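Local coordinates for protein heme oxygenase 1 (Synechocystis sp., PDB 1WE1) that probably opens the heme ring with oxygen and reductase electrons, releasing iron and carbon monoxide and giving biliverdin IXalpha for photosynthetic antenna chromophores, at residues A[71-76]-A[165-170]. Numbering follows the deposited sequence.
Sequences FPELNR and KAFKNT. With PO4 (phosphate ion), chain E.
F167 meets F71 in a T-shaped (edge-to-face) stack that joins the loop 71-76 to helix 164-176. The setting is the all-helical fold of heme oxygenase, and the contact lies near its surface. The two ring centroids are 5.0 Å apart and the planes stand at 77°. F167 presents its edge to the face of F71. Its CZ points over one face of F71 and comes to 3.5 Å from CG of F71. CG of F167 is anti to its backbone N (chi1 -178°), which carries the ring away from the helix and across to the loop. CB of F71 lies in the plane of the F167 ring, at its edge.

L74 packs on the CE2 side of the same ring. Its CD2 is 3.5 Å from CE2 of F167. A type I turn from F71 to L74 brings both apolar side chains to F167, and it is closed by L74 N to F71 O at 2.7 Å. L74 and F167 also touch I161. An alanine at F71 would probably open a gap beside CZ of F167 and leave that ring freer to shift.

The next residue, K168, points to a different side of the helix, and its extended chain reaches the heme. Its NZ donates hydrogen bonds to a heme propionate and also to O3 of a phosphate ion, probably from the crystallisation liquor.

At the far end of the F71 ring, the methyl CG2 of T170 lies 4.1 Å from CZ of F71. The hydroxyl of T170 turns back to its own helix, where OG1 hydrogen-bonds to A166 O at 3.2 Å.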
# COMPACT_ATOMS: atom_id res chain seq x y z
N PHE A 71 13.61 6.74 -3.49
CA PHE A 71 13.46 7.73 -2.44
C PHE A 71 13.26 7.04 -1.09
O PHE A 71 12.13 6.88 -0.63
CB PHE A 71 12.25 8.62 -2.72
CG PHE A 71 12.33 9.37 -4.01
CD1 PHE A 71 13.14 10.50 -4.13
CD2 PHE A 71 11.58 8.96 -5.11
CE1 PHE A 71 13.19 11.21 -5.33
CE2 PHE A 71 11.62 9.66 -6.31
CZ PHE A 71 12.43 10.79 -6.43
N PRO A 72 14.36 6.61 -0.45
CA PRO A 72 14.29 5.93 0.85
C PRO A 72 13.47 6.70 1.89
O PRO A 72 13.23 6.20 3.00
CB PRO A 72 15.76 5.79 1.25
CG PRO A 72 16.43 6.94 0.54
CD PRO A 72 15.76 6.92 -0.80
N GLU A 73 13.04 7.90 1.53
CA GLU A 73 12.24 8.72 2.42
C GLU A 73 10.81 8.20 2.42
O GLU A 73 10.00 8.57 3.27
CB GLU A 73 12.24 10.18 1.94
CG GLU A 73 13.63 10.73 1.70
CD GLU A 73 14.09 10.58 0.27
OE1 GLU A 73 13.63 11.36 -0.59
OE2 GLU A 73 14.92 9.67 -0.02
N LEU A 74 10.50 7.34 1.45
CA LEU A 74 9.17 6.77 1.34
C LEU A 74 9.03 5.50 2.18
O LEU A 74 7.93 5.19 2.64
CB LEU A 74 8.84 6.44 -0.12
CG LEU A 74 8.69 7.65 -1.06
CD1 LEU A 74 8.46 7.17 -2.50
CD2 LEU A 74 7.54 8.52 -0.59
N ASN A 75 10.13 4.78 2.38
CA ASN A 75 10.11 3.53 3.15
C ASN A 75 9.08 3.44 4.29
O ASN A 75 9.10 4.21 5.25
CB ASN A 75 11.52 3.20 3.67
CG ASN A 75 12.49 2.80 2.54
OD1 ASN A 75 13.64 2.44 2.78
ND2 ASN A 75 12.01 2.88 1.31
N ARG A 76 8.17 2.48 4.17
CA ARG A 76 7.11 2.27 5.14
C ARG A 76 7.37 1.10 6.11
O ARG A 76 6.68 0.98 7.12
CB ARG A 76 5.77 2.00 4.42
CG ARG A 76 5.22 3.14 3.55
CD ARG A 76 4.88 4.40 4.35
NE ARG A 76 6.09 5.07 4.82
CZ ARG A 76 6.12 6.03 5.75
NH1 ARG A 76 5.00 6.43 6.33
NH2 ARG A 76 7.28 6.57 6.10
N LYS A 165 3.40 17.68 -0.86
CA LYS A 165 2.88 18.05 -2.17
C LYS A 165 4.06 18.30 -3.09
O LYS A 165 4.02 17.99 -4.28
CB LYS A 165 2.02 19.31 -2.07
CG LYS A 165 0.59 19.08 -1.62
CD LYS A 165 -0.27 18.53 -2.76
CE LYS A 165 -1.73 18.39 -2.33
NZ LYS A 165 -2.60 18.01 -3.47
N ALA A 166 5.12 18.87 -2.53
CA ALA A 166 6.33 19.16 -3.29
C ALA A 166 7.06 17.86 -3.59
O ALA A 166 7.79 17.77 -4.57
CB ALA A 166 7.24 20.11 -2.51
N PHE A 167 6.88 16.86 -2.73
CA PHE A 167 7.54 15.59 -2.96
C PHE A 167 6.76 14.84 -4.03
O PHE A 167 7.33 14.17 -4.88
CB PHE A 167 7.59 14.71 -1.71
CG PHE A 167 8.31 13.40 -1.94
CD1 PHE A 167 9.68 13.29 -1.72
CD2 PHE A 167 7.63 12.30 -2.46
CE1 PHE A 167 10.36 12.11 -2.03
CE2 PHE A 167 8.30 11.12 -2.77
CZ PHE A 167 9.67 11.03 -2.55
N LYS A 168 5.44 14.97 -3.98
CA LYS A 168 4.59 14.29 -4.94
C LYS A 168 4.93 14.75 -6.36
O LYS A 168 4.71 14.02 -7.32
CB LYS A 168 3.11 14.56 -4.61
CG LYS A 168 2.13 13.58 -5.25
CD LYS A 168 0.68 13.86 -4.83
CE LYS A 168 -0.31 13.08 -5.71
NZ LYS A 168 -1.75 13.37 -5.43
N ASN A 169 5.47 15.96 -6.50
CA ASN A 169 5.85 16.45 -7.83
C ASN A 169 7.21 15.90 -8.23
O ASN A 169 7.37 15.38 -9.33
CB ASN A 169 5.88 17.98 -7.85
CG ASN A 169 4.49 18.59 -7.89
OD1 ASN A 169 3.63 18.15 -8.66
ND2 ASN A 169 4.27 19.61 -7.06
N THR A 170 8.18 16.02 -7.33
CA THR A 170 9.50 15.49 -7.62
C THR A 170 9.32 14.04 -8.08
O THR A 170 9.96 13.61 -9.04
CB THR A 170 10.39 15.49 -6.35
OG1 THR A 170 10.58 16.84 -5.91
CG2 THR A 170 11.74 14.84 -6.65
P PO4 E . -1.72 17.54 -6.83
O1 PO4 E . -1.78 18.25 -8.14
O2 PO4 E . -0.45 17.87 -6.14
O3 PO4 E . -1.78 16.07 -7.07
O4 PO4 E . -2.87 17.95 -5.99